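Local coordinates for protein putative citrate lyase, alfa subunit (Streptococcus mutans, PDB 2HJ0) that is a putative alpha subunit of citrate lyase, an alpha/beta protein of the CitF family with two large mixed sheets, at residues I364-A374 with D402-I413; Y269-Q277 with M295-L306. All coordinates share one frame; numbering follows the deposited sequence.

Interaction 1: I364-A374 with D402-I413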
# COMPACT_ATOMS: atom_id res chain seq x y z
N ILE A 364 -11.55 -2.36 -12.98
CA ILE A 364 -12.23 -2.37 -14.27
C ILE A 364 -12.85 -3.75 -14.55
O ILE A 364 -13.67 -3.92 -15.46
CB ILE A 364 -11.27 -2.05 -15.41
CG1 ILE A 364 -10.18 -3.13 -15.46
CG2 ILE A 364 -10.71 -0.65 -15.24
CD1 ILE A 364 -9.34 -3.12 -16.73
N ASN A 365 -12.45 -4.72 -13.75
CA ASN A 365 -12.98 -6.07 -13.88
C ASN A 365 -14.39 -6.12 -13.29
O ASN A 365 -15.14 -7.08 -13.49
CB ASN A 365 -12.07 -7.04 -13.14
CG ASN A 365 -11.92 -8.35 -13.86
OD1 ASN A 365 -10.94 -9.07 -13.65
ND2 ASN A 365 -12.89 -8.67 -14.73
N GLN A 366 -14.74 -5.06 -12.56
CA GLN A 366 -16.05 -4.97 -11.96
C GLN A 366 -16.85 -3.90 -12.66
O GLN A 366 -17.92 -3.50 -12.21
CB GLN A 366 -15.92 -4.65 -10.48
CG GLN A 366 -15.08 -5.67 -9.73
CD GLN A 366 -15.61 -7.08 -9.87
OE1 GLN A 366 -14.85 -8.04 -9.80
NE2 GLN A 366 -16.92 -7.20 -10.05
N LEU A 367 -16.34 -3.45 -13.80
CA LEU A 367 -17.00 -2.42 -14.55
C LEU A 367 -18.08 -2.99 -15.49
O LEU A 367 -17.80 -3.90 -16.27
CB LEU A 367 -15.94 -1.67 -15.34
CG LEU A 367 -16.30 -0.36 -16.03
CD1 LEU A 367 -16.85 0.65 -15.03
CD2 LEU A 367 -15.04 0.17 -16.70
N ASP A 368 -19.31 -2.48 -15.41
CA ASP A 368 -20.38 -2.97 -16.29
C ASP A 368 -20.36 -2.32 -17.66
O ASP A 368 -20.67 -2.96 -18.67
CB ASP A 368 -21.77 -2.76 -15.68
CG ASP A 368 -22.00 -3.56 -14.41
OD1 ASP A 368 -21.58 -4.74 -14.36
OD2 ASP A 368 -22.60 -2.99 -13.47
N ILE A 369 -20.01 -1.04 -17.73
CA ILE A 369 -19.99 -0.38 -19.02
C ILE A 369 -19.01 0.79 -19.07
O ILE A 369 -18.77 1.46 -18.07
CB ILE A 369 -21.43 0.08 -19.42
CG1 ILE A 369 -21.49 0.40 -20.90
CG2 ILE A 369 -21.85 1.31 -18.61
CD1 ILE A 369 -20.99 1.79 -21.23
N CYS A 370 -18.41 0.99 -20.24
CA CYS A 370 -17.48 2.09 -20.42
C CYS A 370 -17.80 2.79 -21.75
O CYS A 370 -18.24 2.15 -22.71
CB CYS A 370 -16.03 1.59 -20.41
SG CYS A 370 -15.55 0.51 -21.82
N VAL A 371 -17.59 4.10 -21.76
CA VAL A 371 -17.84 4.93 -22.93
C VAL A 371 -16.49 5.48 -23.39
O VAL A 371 -15.89 6.30 -22.70
CB VAL A 371 -18.80 6.08 -22.57
CG1 VAL A 371 -19.16 6.88 -23.82
CG2 VAL A 371 -20.07 5.52 -21.91
N LEU A 372 -16.03 5.03 -24.55
CA LEU A 372 -14.74 5.45 -25.09
C LEU A 372 -14.86 6.22 -26.40
O LEU A 372 -15.89 6.15 -27.08
CB LEU A 372 -13.88 4.22 -25.34
CG LEU A 372 -13.76 3.33 -24.11
CD1 LEU A 372 -13.16 1.99 -24.48
CD2 LEU A 372 -12.93 4.06 -23.08
N SER A 373 -13.80 6.94 -26.77
CA SER A 373 -13.82 7.69 -28.02
C SER A 373 -12.83 7.05 -28.97
O SER A 373 -12.23 6.04 -28.63
CB SER A 373 -13.47 9.16 -27.79
OG SER A 373 -12.28 9.24 -27.02
N ALA A 374 -12.66 7.63 -30.16
CA ALA A 374 -11.74 7.06 -31.13
C ALA A 374 -11.33 7.99 -32.25
O ALA A 374 -12.06 8.92 -32.61
CB ALA A 374 -12.36 5.81 -31.72
N ASP A 402 -7.67 -1.42 -22.24
CA ASP A 402 -7.81 -2.01 -20.91
C ASP A 402 -9.26 -2.20 -20.49
O ASP A 402 -9.72 -3.32 -20.28
CB ASP A 402 -7.16 -1.14 -19.83
CG ASP A 402 -5.66 -1.24 -19.81
OD1 ASP A 402 -5.13 -2.38 -19.96
OD2 ASP A 402 -5.01 -0.19 -19.63
N THR A 403 -9.97 -1.10 -20.35
CA THR A 403 -11.35 -1.19 -19.92
C THR A 403 -12.21 -1.80 -21.02
O THR A 403 -13.13 -2.57 -20.76
CB THR A 403 -11.90 0.18 -19.54
OG1 THR A 403 -12.19 0.90 -20.74
CG2 THR A 403 -10.89 0.95 -18.75
N ALA A 404 -11.90 -1.46 -22.26
CA ALA A 404 -12.68 -2.00 -23.37
C ALA A 404 -12.78 -3.51 -23.20
O ALA A 404 -13.79 -4.11 -23.54
CB ALA A 404 -12.03 -1.68 -24.69
N PHE A 405 -11.74 -4.13 -22.69
CA PHE A 405 -11.79 -5.56 -22.52
C PHE A 405 -12.53 -5.98 -21.25
O PHE A 405 -13.40 -6.84 -21.29
CB PHE A 405 -10.38 -6.15 -22.54
CG PHE A 405 -10.33 -7.61 -22.17
CD1 PHE A 405 -10.19 -7.99 -20.84
CD2 PHE A 405 -10.43 -8.59 -23.14
CE1 PHE A 405 -10.16 -9.33 -20.49
CE2 PHE A 405 -10.40 -9.93 -22.80
CZ PHE A 405 -10.26 -10.30 -21.47
N ALA A 406 -12.18 -5.38 -20.12
CA ALA A 406 -12.78 -5.74 -18.85
C ALA A 406 -14.27 -5.49 -18.79
O ALA A 406 -15.03 -6.34 -18.32
CB ALA A 406 -12.10 -5.02 -17.73
N ALA A 407 -14.70 -4.33 -19.28
CA ALA A 407 -16.12 -3.96 -19.25
C ALA A 407 -17.05 -5.01 -19.85
O ALA A 407 -16.70 -5.69 -20.82
CB ALA A 407 -16.30 -2.63 -19.97
N LYS A 408 -18.23 -5.15 -19.26
CA LYS A 408 -19.22 -6.11 -19.72
C LYS A 408 -19.66 -5.64 -21.08
O LYS A 408 -19.95 -6.44 -21.96
CB LYS A 408 -20.45 -6.11 -18.82
CG LYS A 408 -20.23 -6.45 -17.37
CD LYS A 408 -19.90 -7.90 -17.16
CE LYS A 408 -20.09 -8.26 -15.70
NZ LYS A 408 -19.27 -7.39 -14.79
N MSE A 409 -19.76 -4.33 -21.25
CA MSE A 409 -20.18 -3.78 -22.53
C MSE A 409 -19.42 -2.50 -22.86
O MSE A 409 -19.56 -1.48 -22.18
CB MSE A 409 -21.68 -3.50 -22.51
CG MSE A 409 -22.20 -2.88 -23.79
SE MSE A 409 -24.11 -2.62 -23.67
CE MSE A 409 -24.14 -1.06 -22.55
N SER A 410 -18.62 -2.59 -23.91
CA SER A 410 -17.81 -1.47 -24.37
C SER A 410 -18.48 -0.63 -25.44
O SER A 410 -18.89 -1.15 -26.48
CB SER A 410 -16.47 -1.98 -24.89
OG SER A 410 -15.61 -2.32 -23.83
N LEU A 411 -18.57 0.67 -25.19
CA LEU A 411 -19.16 1.58 -26.16
C LEU A 411 -18.08 2.48 -26.72
O LEU A 411 -17.30 3.07 -25.97
CB LEU A 411 -20.23 2.46 -25.53
CG LEU A 411 -21.67 2.03 -25.80
CD1 LEU A 411 -21.90 0.67 -25.16
CD2 LEU A 411 -22.63 3.07 -25.24
N VAL A 412 -18.01 2.57 -28.04
CA VAL A 412 -17.04 3.45 -28.68
C VAL A 412 -17.87 4.45 -29.49
O VAL A 412 -18.41 4.14 -30.56
CB VAL A 412 -16.07 2.67 -29.63
CG1 VAL A 412 -15.21 3.64 -30.42
CG2 VAL A 412 -15.18 1.74 -28.82
N ILE A 413 -18.01 5.66 -28.95
CA ILE A 413 -18.78 6.68 -29.63
C ILE A 413 -17.86 7.70 -30.28
O ILE A 413 -16.81 8.03 -29.74
CB ILE A 413 -19.74 7.40 -28.66
CG1 ILE A 413 -18.97 8.31 -27.70
CG2 ILE A 413 -20.54 6.38 -27.86
CD1 ILE A 413 -19.87 9.13 -26.83

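Interaction 2: Y269-Q277 with M295-L306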
# COMPACT_ATOMS: atom_id res chain seq x y z
N TYR A 269 -27.58 -4.36 -18.29
CA TYR A 269 -26.68 -4.08 -17.18
C TYR A 269 -27.19 -2.88 -16.39
O TYR A 269 -26.74 -2.60 -15.27
CB TYR A 269 -25.28 -3.80 -17.70
CG TYR A 269 -24.73 -4.89 -18.60
CD1 TYR A 269 -24.23 -6.07 -18.07
CD2 TYR A 269 -24.71 -4.72 -20.00
CE1 TYR A 269 -23.71 -7.08 -18.91
CE2 TYR A 269 -24.20 -5.72 -20.84
CZ TYR A 269 -23.70 -6.89 -20.29
OH TYR A 269 -23.17 -7.87 -21.11
N TYR A 270 -28.14 -2.17 -16.98
CA TYR A 270 -28.72 -1.00 -16.34
C TYR A 270 -29.77 -1.43 -15.32
O TYR A 270 -30.89 -1.81 -15.66
CB TYR A 270 -29.36 -0.08 -17.38
CG TYR A 270 -30.05 1.10 -16.77
CD1 TYR A 270 -31.43 1.18 -16.74
CD2 TYR A 270 -29.31 2.13 -16.20
CE1 TYR A 270 -32.07 2.26 -16.14
CE2 TYR A 270 -29.92 3.21 -15.61
CZ TYR A 270 -31.31 3.28 -15.57
OH TYR A 270 -31.93 4.35 -14.97
N LYS A 271 -29.37 -1.36 -14.05
CA LYS A 271 -30.22 -1.72 -12.93
C LYS A 271 -29.55 -1.19 -11.66
O LYS A 271 -28.43 -0.67 -11.70
CB LYS A 271 -30.40 -3.24 -12.86
CG LYS A 271 -29.11 -4.05 -12.95
CD LYS A 271 -29.31 -5.54 -12.70
CE LYS A 271 -27.96 -6.25 -12.66
NZ LYS A 271 -27.93 -7.54 -11.89
N GLU A 272 -30.24 -1.30 -10.54
CA GLU A 272 -29.69 -0.81 -9.28
C GLU A 272 -28.28 -1.36 -9.03
O GLU A 272 -28.03 -2.54 -9.25
CB GLU A 272 -30.62 -1.21 -8.15
CG GLU A 272 -30.22 -0.67 -6.80
CD GLU A 272 -30.22 0.83 -6.77
OE1 GLU A 272 -30.97 1.45 -7.56
OE2 GLU A 272 -29.48 1.41 -5.95
N GLY A 273 -27.36 -0.49 -8.60
CA GLY A 273 -25.99 -0.89 -8.30
C GLY A 273 -25.07 -1.27 -9.46
O GLY A 273 -24.22 -2.14 -9.33
N PHE A 274 -25.23 -0.60 -10.60
CA PHE A 274 -24.42 -0.89 -11.78
C PHE A 274 -23.24 0.08 -11.80
O PHE A 274 -23.34 1.18 -11.29
CB PHE A 274 -25.27 -0.72 -13.05
CG PHE A 274 -25.45 0.70 -13.47
CD1 PHE A 274 -24.60 1.27 -14.41
CD2 PHE A 274 -26.44 1.50 -12.89
CE1 PHE A 274 -24.71 2.62 -14.77
CE2 PHE A 274 -26.57 2.85 -13.24
CZ PHE A 274 -25.70 3.41 -14.18
N SER A 275 -22.12 -0.35 -12.39
CA SER A 275 -20.93 0.49 -12.45
C SER A 275 -20.71 1.03 -13.85
O SER A 275 -21.24 0.48 -14.82
CB SER A 275 -19.70 -0.30 -12.02
OG SER A 275 -19.55 -1.47 -12.81
N PHE A 276 -19.92 2.09 -13.97
CA PHE A 276 -19.65 2.66 -15.27
C PHE A 276 -18.48 3.64 -15.27
O PHE A 276 -18.05 4.14 -14.23
CB PHE A 276 -20.89 3.40 -15.79
CG PHE A 276 -21.22 4.63 -15.00
CD1 PHE A 276 -21.89 4.53 -13.79
CD2 PHE A 276 -20.81 5.87 -15.43
CE1 PHE A 276 -22.12 5.66 -13.02
CE2 PHE A 276 -21.04 7.00 -14.67
CZ PHE A 276 -21.70 6.90 -13.46
N GLN A 277 -18.00 3.92 -16.47
CA GLN A 277 -16.92 4.87 -16.66
C GLN A 277 -17.24 5.65 -17.93
O GLN A 277 -17.56 5.07 -18.96
CB GLN A 277 -15.58 4.15 -16.81
CG GLN A 277 -14.41 5.10 -16.99
CD GLN A 277 -13.12 4.40 -17.35
OE1 GLN A 277 -12.49 3.73 -16.52
NE2 GLN A 277 -12.72 4.54 -18.60
N MSE A 295 -31.51 8.04 -14.87
CA MSE A 295 -31.33 7.42 -13.56
C MSE A 295 -32.27 8.06 -12.56
O MSE A 295 -32.68 7.42 -11.59
CB MSE A 295 -29.90 7.57 -13.07
CG MSE A 295 -28.88 6.74 -13.84
SE MSE A 295 -27.05 7.24 -13.40
CE MSE A 295 -26.94 6.35 -11.66
N ILE A 296 -32.59 9.33 -12.78
CA ILE A 296 -33.49 10.05 -11.90
C ILE A 296 -34.94 9.62 -12.18
O ILE A 296 -35.67 9.34 -11.25
CB ILE A 296 -33.33 11.58 -12.07
CG1 ILE A 296 -31.97 12.02 -11.54
CG2 ILE A 296 -34.41 12.31 -11.29
CD1 ILE A 296 -31.66 13.48 -11.76
N LYS A 297 -35.33 9.54 -13.46
CA LYS A 297 -36.68 9.11 -13.81
C LYS A 297 -36.96 7.81 -13.06
O LYS A 297 -37.99 7.68 -12.39
CB LYS A 297 -36.80 8.84 -15.32
CG LYS A 297 -36.52 10.05 -16.22
CD LYS A 297 -36.74 9.72 -17.71
CE LYS A 297 -36.29 10.86 -18.62
NZ LYS A 297 -36.98 12.16 -18.32
N ASP A 298 -36.04 6.86 -13.19
CA ASP A 298 -36.13 5.58 -12.51
C ASP A 298 -35.53 5.91 -11.15
O ASP A 298 -35.11 7.04 -10.92
CB ASP A 298 -35.28 4.52 -13.22
CG ASP A 298 -35.61 4.40 -14.71
OD1 ASP A 298 -36.79 4.21 -15.04
OD2 ASP A 298 -34.68 4.51 -15.55
N ASP A 299 -35.50 4.97 -10.22
CA ASP A 299 -34.91 5.32 -8.94
C ASP A 299 -33.64 4.52 -8.74
O ASP A 299 -33.17 4.34 -7.62
CB ASP A 299 -35.91 5.04 -7.81
CG ASP A 299 -35.57 5.78 -6.54
OD1 ASP A 299 -35.23 6.98 -6.63
OD2 ASP A 299 -35.64 5.16 -5.45
N ILE A 300 -33.07 4.08 -9.87
CA ILE A 300 -31.85 3.28 -9.86
C ILE A 300 -30.64 4.11 -9.45
O ILE A 300 -30.53 5.30 -9.77
CB ILE A 300 -31.58 2.60 -11.23
CG1 ILE A 300 -31.15 3.64 -12.26
CG2 ILE A 300 -32.80 1.84 -11.71
CD1 ILE A 300 -29.66 3.87 -12.29
N LYS A 301 -29.73 3.46 -8.74
CA LYS A 301 -28.52 4.10 -8.27
C LYS A 301 -27.30 3.23 -8.60
O LYS A 301 -27.32 2.02 -8.40
CB LYS A 301 -28.61 4.32 -6.77
CG LYS A 301 -27.81 5.49 -6.26
CD LYS A 301 -27.67 5.48 -4.74
CE LYS A 301 -26.83 4.30 -4.26
NZ LYS A 301 -26.40 4.43 -2.83
N ALA A 302 -26.26 3.87 -9.13
CA ALA A 302 -25.04 3.16 -9.49
C ALA A 302 -24.16 2.97 -8.25
O ALA A 302 -24.12 3.84 -7.39
CB ALA A 302 -24.29 3.95 -10.55
N ASN A 303 -23.45 1.84 -8.18
CA ASN A 303 -22.56 1.57 -7.05
C ASN A 303 -21.27 2.39 -7.09
O ASN A 303 -20.81 2.87 -6.05
CB ASN A 303 -22.21 0.08 -6.98
CG ASN A 303 -21.52 -0.42 -8.25
OD1 ASN A 303 -21.07 -1.57 -8.31
ND2 ASN A 303 -21.43 0.44 -9.26
N PHE A 304 -20.67 2.55 -8.26
CA PHE A 304 -19.46 3.36 -8.37
C PHE A 304 -19.11 3.78 -9.79
O PHE A 304 -19.58 3.19 -10.76
CB PHE A 304 -18.25 2.63 -7.76
CG PHE A 304 -17.75 1.47 -8.58
CD1 PHE A 304 -18.29 0.20 -8.41
CD2 PHE A 304 -16.78 1.65 -9.56
CE1 PHE A 304 -17.87 -0.86 -9.20
CE2 PHE A 304 -16.36 0.59 -10.35
CZ PHE A 304 -16.91 -0.66 -10.17
N ALA A 305 -18.30 4.82 -9.87
CA ALA A 305 -17.81 5.36 -11.13
C ALA A 305 -16.28 5.22 -11.07
O ALA A 305 -15.67 5.28 -9.99
CB ALA A 305 -18.22 6.80 -11.27
N LEU A 306 -15.65 5.06 -12.24
CA LEU A 306 -14.20 4.89 -12.29
C LEU A 306 -13.47 5.81 -13.25
O LEU A 306 -14.05 6.74 -13.81
CB LEU A 306 -13.90 3.44 -12.69
CG LEU A 306 -12.45 2.97 -12.73
CD1 LEU A 306 -11.85 3.09 -11.34
CD2 LEU A 306 -12.40 1.52 -13.21

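Interaction 1: I364-A374 with D402-I413
Cys370 and Leu372 bond through their backbones to Leu411 and Ile413, so strands 369-372 and 409-413 pair in parallel, 17° between their short axes. Leu411 N reaches Cys370 O at 2.9 Å, and Leu372 N reaches Leu411 O at 2.7 Å. Ile413 N continues the pairing to Leu372 O. The bond from Cys370 N to Met409 O is weak. Before the strands, Lys408 N binds Leu367 O, which ties the two approaching loops together.

Side-chain polar contacts flank this pairing. Asp368 and Lys408 lie alongside each other and point the same way, and OD1 of Asp368 forms a salt bridge with NZ of Lys408 at 3.5 Å. The lysine chain bends at chi2 (-71°) and again at chi4, which turns its amine to the carboxylate. Ser410 OG donates to Ala404 O at 2.6 Å, in the carbonyl plane and on a lone pair. This joins the strand to the helix just before it.

Apolar contacts fill both faces. On the face of Cys370 and Leu372, helix 402-406 packs on the strand, running roughly antiparallel to it. The Cys370 torsion (chi1 67°) turns SG to the helix side, where it rests 3.7 Å from CB of Ala407, the residue just after the helix. Leu372 CD1 meets Ala404 CB at 3.8 Å. On the other face, Ile369 and Met409, a selenomethionine, run side by side. Val371 CG1 meets Ile413 CD1 at 3.8 Å. Away from the strands, Ile364 CD1 packs on Ala406 CB at 3.5 Å.

The pair is central in a mixed sheet. Strand 275-277 borders 369-372, and strand 440-442 borders 409-413. Helix 251-265 covers the Ile369 face through Ile264, while helix 351-355 packs against Ile364 and Thr403.

Interaction 2: Y269-Q277 with M295-L306
Tyr270 meets the end of helix 282-297, within a beta-alpha-beta unit whose strands 275-277 and 302-305 run parallel. Its OH donates to Asp298 OD2 at 2.8 Å, on the anti lone pair and at the ring edge. With CG anti to the backbone N (chi1 177°), the ring extends to the second segment, where Ile300 CG1 lies 3.3 Å from Tyr270 CZ.

A type II turn runs from Lys271 to Phe274. In it, Glu272 OE1 accepts Lys301 N from above the carboxylate plane. Gly273, with positive phi, gives its N to Lys301 O. Next comes the Phe274 ring. Ala302 CB lies over one face, 4.0 Å from the ring centroid, and Tyr270 CD2 is on the opposite face. The selenium of Met295 sits at the ring edge, a Met-aromatic contact, and Ile300 CD1 is also at the edge.

Ser275 CB lies over a face of the Phe304 ring, 3.6 Å from its centroid. The Phe276 ring has Ala305 CB over one face and Ala302 CB at its edge, while Phe276 O accepts Leu306 N. Gln277 OE1, which is hydrogen-bonded to Tyr354 OH, lies 3.9 Å from Leu306 CG.

Interactions 1 and 2 lie in one sheet, with centres about 15 Å apart. Strands 275-277 and 369-372 are neighbours there, and the backbone of Gln277 bonds to Ile369 and Val371. Ser275 joins the two contacts. Its OG probably hydrogen-bonds to Gln366 O at 2.7 Å and to Asp368 N at 2.8 Å. Asp368 OD2 also comes 3.3 Å from Phe274 CA. Along the chain, interaction 2 closes before interaction 1 opens. Both reach the second subunit: Asn365 packs on Tyr175 of that subunit, and Asn303 packs on its Tyr213.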